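Local coordinates for protein ATP-citrate lyase beta-subunit (Chlorobium limicola, PDB 6HXJ) that probably catalyses, as a subunit of ATP-citrate lyase, the ATP- and coenzyme A-dependent cleavage of citrate to oxaloacetate and acetyl-CoA, at residues 353-358 with 377-382; 260-265 with 285-290; 232-237 with 253-258. One frame throughout, in Å; residues are numbered along the deposited sequence.

Interaction 1: residues 353-358 with 377-382; sequences IWVRRG and FDIHVY
Four backbone hydrogen bonds join 353-356 to 378-382 in parallel, and V355 forms two of them: its N donates to H380 O at 2.7 Å, nearly along the C=O axis, and its O accepts from Y382 N at 2.8 Å. H380 N to I353 O and I353 N to D378 O complete the ladder. Past the strand, the guanidinium of R357 turns away to A321 O and a bound citrate anion. On one face W354 and H380 take the same first torsion, CG anti to the carbonyl carbon, so their rings run side by side in an offset stack, centroids 4.5 Å apart and planes at 16°. The hydroxyl of Y382 meets the W354 ring in plane at its edge, 3.8 Å from CZ3. An alanine for W354 would remove both contacts and the packing on L394 and A395, and would probably leave the H380 ring less firmly held. On the other face I379 CD1 reaches I353 CG2 and V355 CG2, at 3.8 Å each, while V355 CB lies beside V381 CB. I369 of helix 362-371 lies against V355, I379 and V381, the arrangement of a beta-alpha-beta crossover at the parallel end of the sheet.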
ATOM      1  N   ILE A 353     -48.955  37.449  18.260  1.00107.63           N
ATOM      2  CA  ILE A 353     -47.526  37.324  18.554  1.00104.53           C
ATOM      3  C   ILE A 353     -46.871  38.644  18.138  1.00110.09           C
ATOM      4  O   ILE A 353     -47.178  39.166  17.063  1.00111.44           O
ATOM      5  CB  ILE A 353     -46.890  36.064  17.854  1.00106.47           C
ATOM      6  CG1 ILE A 353     -47.566  34.753  18.347  1.00107.37           C
ATOM      7  CG2 ILE A 353     -45.375  35.992  18.080  1.00103.60           C
ATOM      8  CD1 ILE A 353     -47.345  33.507  17.523  1.00108.49           C
ATOM      9  N   TRP A 354     -45.991  39.195  19.010  1.00105.61           N
ATOM     10  CA  TRP A 354     -45.250  40.442  18.781  1.00104.42           C
ATOM     11  C   TRP A 354     -43.763  40.129  18.748  1.00102.20           C
ATOM     12  O   TRP A 354     -43.203  39.667  19.744  1.00 99.66           O
ATOM     13  CB  TRP A 354     -45.580  41.488  19.862  1.00104.43           C
ATOM     14  CG  TRP A 354     -47.048  41.773  19.998  1.00109.20           C
ATOM     15  CD1 TRP A 354     -47.946  41.127  20.800  1.00112.92           C
ATOM     16  CD2 TRP A 354     -47.793  42.739  19.258  1.00112.77           C
ATOM     17  NE1 TRP A 354     -49.201  41.654  20.627  1.00116.02           N
ATOM     18  CE2 TRP A 354     -49.137  42.652  19.690  1.00119.47           C
ATOM     19  CE3 TRP A 354     -47.446  43.709  18.296  1.00115.78           C
ATOM     20  CZ2 TRP A 354     -50.143  43.486  19.182  1.00122.90           C
ATOM     21  CZ3 TRP A 354     -48.440  44.533  17.792  1.00121.55           C
ATOM     22  CH2 TRP A 354     -49.772  44.420  18.235  1.00124.77           C
ATOM     23  N   VAL A 355     -43.137  40.338  17.587  1.00 96.74           N
ATOM     24  CA  VAL A 355     -41.730  40.049  17.365  1.00 93.41           C
ATOM     25  C   VAL A 355     -40.939  41.337  17.141  1.00 96.80           C
ATOM     26  O   VAL A 355     -41.333  42.180  16.328  1.00 98.33           O
ATOM     27  CB  VAL A 355     -41.523  39.021  16.204  1.00 96.66           C
ATOM     28  CG1 VAL A 355     -40.054  38.641  16.041  1.00 93.61           C
ATOM     29  CG2 VAL A 355     -42.356  37.771  16.422  1.00 97.29           C
ATOM     30  N   ARG A 356     -39.836  41.484  17.879  1.00 89.98           N
ATOM     31  CA  ARG A 356     -38.870  42.578  17.729  1.00 88.69           C
ATOM     32  C   ARG A 356     -37.520  41.984  18.088  1.00 89.52           C
ATOM     33  O   ARG A 356     -37.318  41.542  19.223  1.00 88.37           O
ATOM     34  CB  ARG A 356     -39.206  43.823  18.582  1.00 86.94           C
ATOM     35  CG  ARG A 356     -38.361  45.052  18.250  1.00 90.91           C
ATOM     36  CD  ARG A 356     -37.067  45.072  19.043  1.00 93.97           C
ATOM     37  NE  ARG A 356     -36.252  46.245  18.748  1.00 88.17           N
ATOM     38  CZ  ARG A 356     -34.972  46.370  19.072  1.00 93.69           C
ATOM     39  NH1 ARG A 356     -34.333  45.379  19.693  1.00 85.64           N
ATOM     40  NH2 ARG A 356     -34.312  47.477  18.761  1.00 77.87           N
ATOM     41  N   ARG A 357     -36.608  41.944  17.123  1.00 83.76           N
ATOM     42  CA  ARG A 357     -35.313  41.333  17.328  1.00 80.62           C
ATOM     43  C   ARG A 357     -34.236  41.867  16.360  1.00 85.35           C
ATOM     44  O   ARG A 357     -34.528  42.379  15.274  1.00 86.54           O
ATOM     45  CB  ARG A 357     -35.461  39.801  17.217  1.00 78.11           C
ATOM     46  CG  ARG A 357     -34.243  38.948  17.582  1.00 85.47           C
ATOM     47  CD  ARG A 357     -33.832  39.033  19.036  1.00 85.83           C
ATOM     48  NE  ARG A 357     -32.900  37.961  19.389  1.00 90.88           N
ATOM     49  CZ  ARG A 357     -31.812  38.116  20.140  1.00101.44           C
ATOM     50  NH1 ARG A 357     -31.500  39.312  20.634  1.00 68.08           N
ATOM     51  NH2 ARG A 357     -31.029  37.074  20.415  1.00 99.52           N
ATOM     52  N   GLY A 358     -32.991  41.741  16.801  1.00 80.29           N
ATOM     53  CA  GLY A 358     -31.775  42.037  16.052  1.00 79.75           C
ATOM     54  C   GLY A 358     -30.701  41.032  16.418  1.00 82.71           C
ATOM     55  O   GLY A 358     -30.811  40.367  17.458  1.00 81.30           O
ATOM     56  N   PHE A 377     -51.191  32.863  11.489  1.00125.16           N
ATOM     57  CA  PHE A 377     -50.770  33.442  12.770  1.00122.22           C
ATOM     58  C   PHE A 377     -50.960  34.959  12.753  1.00128.96           C
ATOM     59  O   PHE A 377     -50.562  35.616  11.778  1.00130.05           O
ATOM     60  CB  PHE A 377     -49.283  33.136  13.041  1.00119.95           C
ATOM     61  CG  PHE A 377     -48.975  31.721  13.445  1.00120.44           C
ATOM     62  CD1 PHE A 377     -48.931  31.360  14.783  1.00121.64           C
ATOM     63  CD2 PHE A 377     -48.660  30.761  12.492  1.00123.88           C
ATOM     64  CE1 PHE A 377     -48.622  30.054  15.161  1.00122.24           C
ATOM     65  CE2 PHE A 377     -48.373  29.448  12.868  1.00126.32           C
ATOM     66  CZ  PHE A 377     -48.339  29.110  14.199  1.00122.56           C
ATOM     67  N   ASP A 378     -51.528  35.520  13.852  1.00125.34           N
ATOM     68  CA  ASP A 378     -51.695  36.972  14.040  1.00125.33           C
ATOM     69  C   ASP A 378     -50.326  37.548  14.565  1.00123.74           C
ATOM     70  O   ASP A 378     -50.216  38.054  15.686  1.00121.24           O
ATOM     71  CB  ASP A 378     -52.869  37.238  15.010  1.00128.55           C
ATOM     72  CG  ASP A 378     -53.523  38.609  14.895  1.00143.27           C
ATOM     73  OD1 ASP A 378     -52.794  39.627  14.936  1.00142.02           O
ATOM     74  OD2 ASP A 378     -54.770  38.668  14.862  1.00156.57           O
ATOM     75  N   ILE A 379     -49.286  37.427  13.728  1.00118.53           N
ATOM     76  CA  ILE A 379     -47.915  37.796  14.060  1.00115.05           C
ATOM     77  C   ILE A 379     -47.490  39.144  13.437  1.00119.43           C
ATOM     78  O   ILE A 379     -47.596  39.341  12.220  1.00120.87           O
ATOM     79  CB  ILE A 379     -46.939  36.610  13.717  1.00116.55           C
ATOM     80  CG1 ILE A 379     -45.496  36.877  14.201  1.00113.37           C
ATOM     81  CG2 ILE A 379     -46.966  36.195  12.235  1.00120.41           C
ATOM     82  CD1 ILE A 379     -44.664  35.628  14.384  1.00114.62           C
ATOM     83  N   HIS A 380     -47.002  40.068  14.304  1.00114.77           N
ATOM     84  CA  HIS A 380     -46.445  41.382  13.934  1.00115.23           C
ATOM     85  C   HIS A 380     -44.943  41.308  14.202  1.00114.31           C
ATOM     86  O   HIS A 380     -44.530  41.025  15.332  1.00110.66           O
ATOM     87  CB  HIS A 380     -47.116  42.541  14.713  1.00117.83           C
ATOM     88  CG  HIS A 380     -48.612  42.578  14.565  1.00125.30           C
ATOM     89  ND1 HIS A 380     -49.443  41.805  15.371  1.00127.10           N
ATOM     90  CD2 HIS A 380     -49.377  43.253  13.676  1.00131.34           C
ATOM     91  CE1 HIS A 380     -50.675  42.043  14.952  1.00130.40           C
ATOM     92  NE2 HIS A 380     -50.689  42.914  13.941  1.00133.55           N
ATOM     93  N   VAL A 381     -44.135  41.458  13.141  1.00111.45           N
ATOM     94  CA  VAL A 381     -42.683  41.370  13.272  1.00109.02           C
ATOM     95  C   VAL A 381     -42.054  42.711  12.850  1.00116.53           C
ATOM     96  O   VAL A 381     -42.334  43.265  11.776  1.00119.07           O
ATOM     97  CB  VAL A 381     -41.988  40.094  12.655  1.00111.35           C
ATOM     98  CG1 VAL A 381     -42.974  39.082  12.083  1.00113.37           C
ATOM     99  CG2 VAL A 381     -40.849  40.410  11.678  1.00110.61           C
ATOM    100  N   TYR A 382     -41.227  43.233  13.767  1.00111.80           N
ATOM    101  CA  TYR A 382     -40.515  44.495  13.658  1.00111.44           C
ATOM    102  C   TYR A 382     -39.006  44.272  13.750  1.00109.06           C
ATOM    103  O   TYR A 382     -38.525  43.273  14.315  1.00104.94           O
ATOM    104  CB  TYR A 382     -40.984  45.486  14.748  1.00114.08           C
ATOM    105  CG  TYR A 382     -42.482  45.685  14.797  1.00120.80           C
ATOM    106  CD1 TYR A 382     -43.104  46.644  14.007  1.00126.97           C
ATOM    107  CD2 TYR A 382     -43.280  44.907  15.630  1.00121.51           C
ATOM    108  CE1 TYR A 382     -44.485  46.830  14.049  1.00132.35           C
ATOM    109  CE2 TYR A 382     -44.660  45.074  15.673  1.00125.87           C
ATOM    110  CZ  TYR A 382     -45.262  46.029  14.874  1.00140.88           C
ATOM    111  OH  TYR A 382     -46.630  46.180  14.904  1.00147.94           O
TER

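Interaction 2: residues 260-265 with 285-290; sequences EIALLT and IANYAE
The amide of N287 carries this contact by doing what a neighbouring strand's peptide group would otherwise do. Its CG sits between the backbone N and the carbonyl carbon (chi1 67°), which turns the flat amide across to the backbone of L263. There ND2 donates to L263 O at 2.8 Å along a fairly straight line (164° at the hydrogen), lying in the plane of that carbonyl, while the acceptor lies close to the plane of the amide. OD1 takes a weak, bent bond from L263 N, so one side chain engages both polar atoms of one residue, which is likely to settle the rotation of the amide. OD1 also passes alongside A262 CB.

In the L263 side chain CG is anti to its carbonyl carbon, which lays CD1 3.6 Å from N287 O and 4.1 Å from I285 CG2, the two branched chains crossing obliquely. The A286 methyl turns toward 260-265 and rests against the flank of A262, CB to CB at 3.9 Å, close to I261 O as well. Where A286 turns out of extended geometry (psi -36°), its N still donates to I261 O at 2.7 Å, approaching from above the carbonyl plane. Farther along, the methyl of A289 points at L263 O, and the hydroxyl of T265, hydrogen-bonded to S271 OG, lies near A289 O.

The two segments lie on the parallel strands 261-266 and 287-292, which helix 268-280 connects in a beta-alpha-beta unit. V278 of that helix packs on I261 and I285, and I307 of helix 297-309 packs on A262, L264 and A289. Strand 315-318 bonds to the backbone of A262 and L264 on the side of 261-266 away from 287-292, and strand 250-255 flanks 287-292, bringing F253 against N287.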
ATOM      1  N   GLU A 260     -51.797  37.967  31.517  1.00121.23           N
ATOM      2  CA  GLU A 260     -52.265  37.945  30.132  1.00121.05           C
ATOM      3  C   GLU A 260     -51.118  38.067  29.114  1.00120.43           C
ATOM      4  O   GLU A 260     -51.294  37.680  27.958  1.00119.62           O
ATOM      5  CB  GLU A 260     -53.318  39.055  29.889  1.00125.15           C
ATOM      6  CG  GLU A 260     -54.273  39.349  31.045  1.00141.82           C
ATOM      7  CD  GLU A 260     -55.112  38.193  31.566  1.00174.57           C
ATOM      8  OE1 GLU A 260     -54.907  37.796  32.737  1.00176.43           O
ATOM      9  OE2 GLU A 260     -55.966  37.681  30.806  1.00171.42           O
ATOM     10  N   ILE A 261     -49.964  38.632  29.520  1.00113.85           N
ATOM     11  CA  ILE A 261     -48.861  38.836  28.580  1.00111.07           C
ATOM     12  C   ILE A 261     -47.686  37.862  28.835  1.00112.70           C
ATOM     13  O   ILE A 261     -46.989  37.950  29.850  1.00111.63           O
ATOM     14  CB  ILE A 261     -48.405  40.327  28.516  1.00113.58           C
ATOM     15  CG1 ILE A 261     -49.583  41.271  28.238  1.00116.76           C
ATOM     16  CG2 ILE A 261     -47.336  40.531  27.456  1.00112.02           C
ATOM     17  CD1 ILE A 261     -49.946  42.155  29.393  1.00128.17           C
ATOM     18  N   ALA A 262     -47.432  36.986  27.854  1.00107.47           N
ATOM     19  CA  ALA A 262     -46.353  35.997  27.910  1.00105.11           C
ATOM     20  C   ALA A 262     -45.047  36.436  27.232  1.00101.53           C
ATOM     21  O   ALA A 262     -45.032  36.798  26.058  1.00 99.62           O
ATOM     22  CB  ALA A 262     -46.836  34.661  27.350  1.00107.04           C
ATOM     23  N   LEU A 263     -43.962  36.395  27.983  1.00 94.54           N
ATOM     24  CA  LEU A 263     -42.662  36.797  27.464  1.00 91.57           C
ATOM     25  C   LEU A 263     -41.839  35.606  26.976  1.00 94.06           C
ATOM     26  O   LEU A 263     -41.739  34.603  27.681  1.00 92.16           O
ATOM     27  CB  LEU A 263     -41.854  37.584  28.533  1.00 90.77           C
ATOM     28  CG  LEU A 263     -42.542  38.712  29.297  1.00 95.09           C
ATOM     29  CD1 LEU A 263     -41.695  39.144  30.482  1.00 94.60           C
ATOM     30  CD2 LEU A 263     -42.882  39.876  28.367  1.00 94.69           C
ATOM     31  N   LEU A 264     -41.235  35.743  25.783  1.00 92.04           N
ATOM     32  CA  LEU A 264     -40.310  34.803  25.151  1.00 92.59           C
ATOM     33  C   LEU A 264     -39.149  35.680  24.645  1.00 95.98           C
ATOM     34  O   LEU A 264     -38.939  35.885  23.446  1.00 96.79           O
ATOM     35  CB  LEU A 264     -41.002  33.997  24.018  1.00 94.42           C
ATOM     36  CG  LEU A 264     -40.145  33.021  23.151  1.00 99.21           C
ATOM     37  CD1 LEU A 264     -39.324  32.051  23.985  1.00 99.22           C
ATOM     38  CD2 LEU A 264     -40.999  32.287  22.147  1.00103.70           C
ATOM     39  N   THR A 265     -38.427  36.252  25.593  1.00 90.73           N
ATOM     40  CA  THR A 265     -37.391  37.229  25.292  1.00 88.76           C
ATOM     41  C   THR A 265     -35.943  36.691  25.428  1.00 90.44           C
ATOM     42  O   THR A 265     -35.634  35.806  26.240  1.00 89.07           O
ATOM     43  CB  THR A 265     -37.644  38.493  26.128  1.00 89.79           C
ATOM     44  OG1 THR A 265     -37.720  38.098  27.498  1.00 89.90           O
ATOM     45  CG2 THR A 265     -38.972  39.189  25.744  1.00 83.93           C
ATOM     46  N   ILE A 285     -47.726  40.073  33.741  1.00102.39           N
ATOM     47  CA  ILE A 285     -46.843  39.099  33.072  1.00100.03           C
ATOM     48  C   ILE A 285     -47.326  37.672  33.349  1.00107.10           C
ATOM     49  O   ILE A 285     -47.672  37.329  34.484  1.00108.65           O
ATOM     50  CB  ILE A 285     -45.305  39.285  33.306  1.00100.01           C
ATOM     51  CG1 ILE A 285     -44.882  39.141  34.789  1.00101.10           C
ATOM     52  CG2 ILE A 285     -44.815  40.600  32.718  1.00 98.62           C
ATOM     53  CD1 ILE A 285     -43.398  38.871  35.013  1.00103.78           C
ATOM     54  N   ALA A 286     -47.418  36.873  32.279  1.00104.16           N
ATOM     55  CA  ALA A 286     -47.857  35.490  32.348  1.00105.13           C
ATOM     56  C   ALA A 286     -46.685  34.663  32.838  1.00107.02           C
ATOM     57  O   ALA A 286     -46.877  33.730  33.618  1.00107.79           O
ATOM     58  CB  ALA A 286     -48.307  35.019  30.976  1.00105.70           C
ATOM     59  N   ASN A 287     -45.457  35.042  32.413  1.00100.96           N
ATOM     60  CA  ASN A 287     -44.242  34.344  32.827  1.00 99.98           C
ATOM     61  C   ASN A 287     -43.015  35.216  32.716  1.00102.58           C
ATOM     62  O   ASN A 287     -43.075  36.318  32.165  1.00101.06           O
ATOM     63  CB  ASN A 287     -44.032  33.094  31.943  1.00 99.49           C
ATOM     64  CG  ASN A 287     -43.724  33.424  30.498  1.00113.28           C
ATOM     65  OD1 ASN A 287     -44.622  33.742  29.711  1.00108.28           O
ATOM     66  ND2 ASN A 287     -42.441  33.410  30.130  1.00 94.57           N
ATOM     67  N   TYR A 288     -41.880  34.680  33.200  1.00100.49           N
ATOM     68  CA  TYR A 288     -40.545  35.229  32.977  1.00 99.83           C
ATOM     69  C   TYR A 288     -39.773  34.139  32.188  1.00104.11           C
ATOM     70  O   TYR A 288     -39.679  32.999  32.652  1.00104.85           O
ATOM     71  CB  TYR A 288     -39.783  35.615  34.264  1.00101.80           C
ATOM     72  CG  TYR A 288     -38.387  36.126  33.936  1.00102.27           C
ATOM     73  CD1 TYR A 288     -38.180  37.452  33.526  1.00102.70           C
ATOM     74  CD2 TYR A 288     -37.284  35.270  33.957  1.00102.80           C
ATOM     75  CE1 TYR A 288     -36.907  37.913  33.168  1.00100.39           C
ATOM     76  CE2 TYR A 288     -36.013  35.717  33.571  1.00101.82           C
ATOM     77  CZ  TYR A 288     -35.831  37.042  33.188  1.00106.46           C
ATOM     78  OH  TYR A 288     -34.580  37.504  32.855  1.00107.43           O
ATOM     79  N   ALA A 289     -39.281  34.477  30.988  1.00 98.88           N
ATOM     80  CA  ALA A 289     -38.537  33.537  30.165  1.00 97.76           C
ATOM     81  C   ALA A 289     -37.354  34.235  29.558  1.00 99.66           C
ATOM     82  O   ALA A 289     -37.488  35.287  28.928  1.00 99.51           O
ATOM     83  CB  ALA A 289     -39.422  32.940  29.074  1.00 98.73           C
ATOM     84  N   GLU A 290     -36.187  33.647  29.749  1.00 94.20           N
ATOM     85  CA  GLU A 290     -34.933  34.140  29.209  1.00 90.50           C
ATOM     86  C   GLU A 290     -34.271  32.997  28.433  1.00 91.12           C
ATOM     87  O   GLU A 290     -34.342  31.845  28.844  1.00 90.03           O
ATOM     88  CB  GLU A 290     -34.049  34.582  30.388  1.00 92.12           C
ATOM     89  CG  GLU A 290     -32.609  34.922  30.053  1.00105.76           C
ATOM     90  CD  GLU A 290     -31.602  34.457  31.086  1.00139.97           C
ATOM     91  OE1 GLU A 290     -30.628  33.776  30.687  1.00137.79           O
ATOM     92  OE2 GLU A 290     -31.784  34.758  32.289  1.00140.38           O
TER

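Interaction 3: residues 232-237 with 253-258; sequences PFTEAE and FVEVPG
A single hydrogen bond crosses between the segments, from E255 N to E237 OE2 at 3.3 Å. It enters from well above the carboxylate plane, 59° out of it. The E237 chain reaches that far because CG stands anti to the carbonyl carbon (chi1 -78°) and the rest runs extended, carrying the carboxylate out from the first turn of helix 235-246 to the strand.

Charge gives OE2 a second partner, a salt bridge to NH2 of R231, whose NH1 also makes a weak bond to E255 O. The E255 carboxylate is a like charge nearby, its OE1 4.6 Å from E237 OE2, and R231 would probably ease the repulsion. That OE1 lies 4.2 Å from OG1 of T234, the N-cap residue, too far to count as a bond.

The apolar contacts gather at F253, whose CG is anti to the backbone N (chi1 173°), directing the ring at the helix. A236 CB approaches CE2 and the aliphatic CG of E237 approaches CD2, each at 4.0 Å and both oblique to the ring.

The ring is thus wedged between helices: I240 of helix 235-246 joins A236 and E237 on it, and L303, T306 and I307 of helix 297-309 pack against it too. Strand 250-255 is one of the two outermost strands of its sheet within this chain, and beyond it V256 packs on an apolar side chain of another protein chain.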
ATOM      1  N   PRO A 232     -41.037  25.819  45.790  1.00161.82           N
ATOM      2  CA  PRO A 232     -40.238  25.058  44.805  1.00160.32           C
ATOM      3  C   PRO A 232     -40.955  24.899  43.464  1.00166.46           C
ATOM      4  O   PRO A 232     -42.181  24.988  43.370  1.00170.55           O
ATOM      5  CB  PRO A 232     -39.966  23.722  45.502  1.00163.54           C
ATOM      6  CG  PRO A 232     -40.500  23.872  46.916  1.00169.02           C
ATOM      7  CD  PRO A 232     -41.551  24.930  46.850  1.00166.43           C
ATOM      8  N   PHE A 233     -40.150  24.686  42.443  1.00159.83           N
ATOM      9  CA  PHE A 233     -40.464  24.650  41.036  1.00161.09           C
ATOM     10  C   PHE A 233     -41.412  23.568  40.607  1.00166.22           C
ATOM     11  O   PHE A 233     -41.360  22.445  41.095  1.00166.49           O
ATOM     12  CB  PHE A 233     -39.164  24.567  40.238  1.00159.88           C
ATOM     13  CG  PHE A 233     -38.018  25.313  40.875  1.00156.17           C
ATOM     14  CD1 PHE A 233     -37.878  26.686  40.698  1.00157.50           C
ATOM     15  CD2 PHE A 233     -37.067  24.642  41.638  1.00156.05           C
ATOM     16  CE1 PHE A 233     -36.812  27.375  41.284  1.00153.88           C
ATOM     17  CE2 PHE A 233     -36.003  25.330  42.224  1.00154.21           C
ATOM     18  CZ  PHE A 233     -35.873  26.690  42.028  1.00150.29           C
ATOM     19  N   THR A 234     -42.262  23.942  39.651  1.00147.02           N
ATOM     20  CA  THR A 234     -43.273  23.145  38.955  1.00147.06           C
ATOM     21  C   THR A 234     -42.589  22.179  37.957  1.00149.25           C
ATOM     22  O   THR A 234     -41.373  22.166  37.840  1.00147.73           O
ATOM     23  CB  THR A 234     -44.290  24.092  38.234  1.00149.66           C
ATOM     24  OG1 THR A 234     -43.792  24.550  36.971  1.00143.02           O
ATOM     25  CG2 THR A 234     -44.712  25.287  39.084  1.00147.89           C
ATOM     26  N   GLU A 235     -43.384  21.422  37.193  1.00145.88           N
ATOM     27  CA  GLU A 235     -42.902  20.481  36.172  1.00145.30           C
ATOM     28  C   GLU A 235     -42.219  21.146  34.986  1.00142.62           C
ATOM     29  O   GLU A 235     -41.106  20.762  34.635  1.00142.41           O
ATOM     30  CB  GLU A 235     -44.041  19.551  35.687  1.00149.51           C
ATOM     31  CG  GLU A 235     -45.370  20.229  35.349  1.00158.75           C
ATOM     32  CD  GLU A 235     -46.404  19.365  34.646  1.00177.60           C
ATOM     33  OE1 GLU A 235     -46.743  18.280  35.172  1.00172.40           O
ATOM     34  OE2 GLU A 235     -46.904  19.797  33.582  1.00166.34           O
ATOM     35  N   ALA A 236     -42.887  22.136  34.373  1.00134.06           N
ATOM     36  CA  ALA A 236     -42.376  22.895  33.237  1.00128.77           C
ATOM     37  C   ALA A 236     -41.052  23.484  33.637  1.00129.63           C
ATOM     38  O   ALA A 236     -40.059  23.251  32.965  1.00129.51           O
ATOM     39  CB  ALA A 236     -43.347  24.004  32.888  1.00127.12           C
ATOM     40  N   GLU A 237     -41.035  24.177  34.783  1.00123.98           N
ATOM     41  CA  GLU A 237     -39.868  24.821  35.354  1.00121.66           C
ATOM     42  C   GLU A 237     -38.692  23.886  35.445  1.00126.43           C
ATOM     43  O   GLU A 237     -37.686  24.114  34.769  1.00123.72           O
ATOM     44  CB  GLU A 237     -40.207  25.418  36.712  1.00124.29           C
ATOM     45  CG  GLU A 237     -40.967  26.735  36.575  1.00133.25           C
ATOM     46  CD  GLU A 237     -41.622  27.319  37.817  1.00154.74           C
ATOM     47  OE1 GLU A 237     -40.982  27.318  38.893  1.00159.31           O
ATOM     48  OE2 GLU A 237     -42.755  27.840  37.693  1.00138.79           O
ATOM     49  N   PHE A 253     -37.040  29.617  32.808  1.00 94.51           N
ATOM     50  CA  PHE A 253     -38.488  29.798  32.770  1.00 95.03           C
ATOM     51  C   PHE A 253     -39.047  29.861  34.185  1.00102.61           C
ATOM     52  O   PHE A 253     -38.721  29.012  35.017  1.00104.84           O
ATOM     53  CB  PHE A 253     -39.194  28.718  31.919  1.00 97.12           C
ATOM     54  CG  PHE A 253     -40.705  28.757  31.967  1.00 99.29           C
ATOM     55  CD1 PHE A 253     -41.424  29.638  31.160  1.00100.30           C
ATOM     56  CD2 PHE A 253     -41.412  27.906  32.810  1.00103.37           C
ATOM     57  CE1 PHE A 253     -42.822  29.670  31.202  1.00101.89           C
ATOM     58  CE2 PHE A 253     -42.804  27.946  32.859  1.00107.02           C
ATOM     59  CZ  PHE A 253     -43.501  28.825  32.052  1.00103.31           C
ATOM     60  N   VAL A 254     -39.857  30.893  34.454  1.00 99.00           N
ATOM     61  CA  VAL A 254     -40.534  31.107  35.733  1.00101.14           C
ATOM     62  C   VAL A 254     -42.009  31.407  35.440  1.00105.03           C
ATOM     63  O   VAL A 254     -42.314  32.296  34.642  1.00100.86           O
ATOM     64  CB  VAL A 254     -39.888  32.211  36.614  1.00103.92           C
ATOM     65  CG1 VAL A 254     -40.549  32.258  37.988  1.00106.52           C
ATOM     66  CG2 VAL A 254     -38.382  32.019  36.761  1.00102.78           C
ATOM     67  N   GLU A 255     -42.909  30.676  36.087  1.00106.97           N
ATOM     68  CA  GLU A 255     -44.339  30.870  35.901  1.00109.73           C
ATOM     69  C   GLU A 255     -44.880  31.890  36.899  1.00114.69           C
ATOM     70  O   GLU A 255     -44.644  31.769  38.108  1.00115.86           O
ATOM     71  CB  GLU A 255     -45.088  29.527  36.015  1.00114.40           C
ATOM     72  CG  GLU A 255     -46.424  29.496  35.276  1.00131.12           C
ATOM     73  CD  GLU A 255     -47.150  28.161  35.199  1.00163.50           C
ATOM     74  OE1 GLU A 255     -46.474  27.112  35.065  1.00171.90           O
ATOM     75  OE2 GLU A 255     -48.402  28.171  35.218  1.00153.47           O
ATOM     76  N   VAL A 256     -45.552  32.918  36.379  1.00110.57           N
ATOM     77  CA  VAL A 256     -46.176  33.952  37.202  1.00112.04           C
ATOM     78  C   VAL A 256     -47.672  33.600  37.284  1.00118.07           C
ATOM     79  O   VAL A 256     -48.294  33.419  36.230  1.00115.59           O
ATOM     80  CB  VAL A 256     -45.912  35.384  36.670  1.00113.62           C
ATOM     81  CG1 VAL A 256     -46.593  36.440  37.535  1.00115.19           C
ATOM     82  CG2 VAL A 256     -44.411  35.655  36.603  1.00111.27           C
ATOM     83  N   PRO A 257     -48.255  33.448  38.509  1.00118.90           N
ATOM     84  CA  PRO A 257     -49.693  33.111  38.614  1.00121.35           C
ATOM     85  C   PRO A 257     -50.621  34.104  37.890  1.00123.92           C
ATOM     86  O   PRO A 257     -50.677  35.283  38.230  1.00122.40           O
ATOM     87  CB  PRO A 257     -49.936  33.069  40.129  1.00126.20           C
ATOM     88  CG  PRO A 257     -48.591  32.801  40.726  1.00129.92           C
ATOM     89  CD  PRO A 257     -47.648  33.572  39.852  1.00122.13           C
ATOM     90  N   GLY A 258     -51.290  33.606  36.858  1.00121.30           N
ATOM     91  CA  GLY A 258     -52.156  34.400  35.998  1.00121.94           C
ATOM     92  C   GLY A 258     -51.353  35.070  34.907  1.00124.89           C
ATOM     93  O   GLY A 258     -50.452  34.450  34.327  1.00123.34           O
TER

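How the interactions relate
All three contacts lie in the citrate-binding part of the chain and reach the same mixed six-stranded sheet, in the order interaction 3, 2, 1 along the chain. Interaction 3 packs helix 235-246 on the antiparallel outermost strand 250-255. Interaction 2, about 11 Å away between centres, joins the next two strands and touches it, with V254 N 2.8 Å from Y288 O in a probable hydrogen bond. Interaction 1 lies about 14 Å beyond interaction 2 and 25 Å from interaction 3, at the opposite end of the sheet, with strand 315-318 between. Interactions 1 and 2 each pair strands of a beta-alpha-beta unit, so this crossover recurs in the sheet's parallel part, both units coming near a bound citrate.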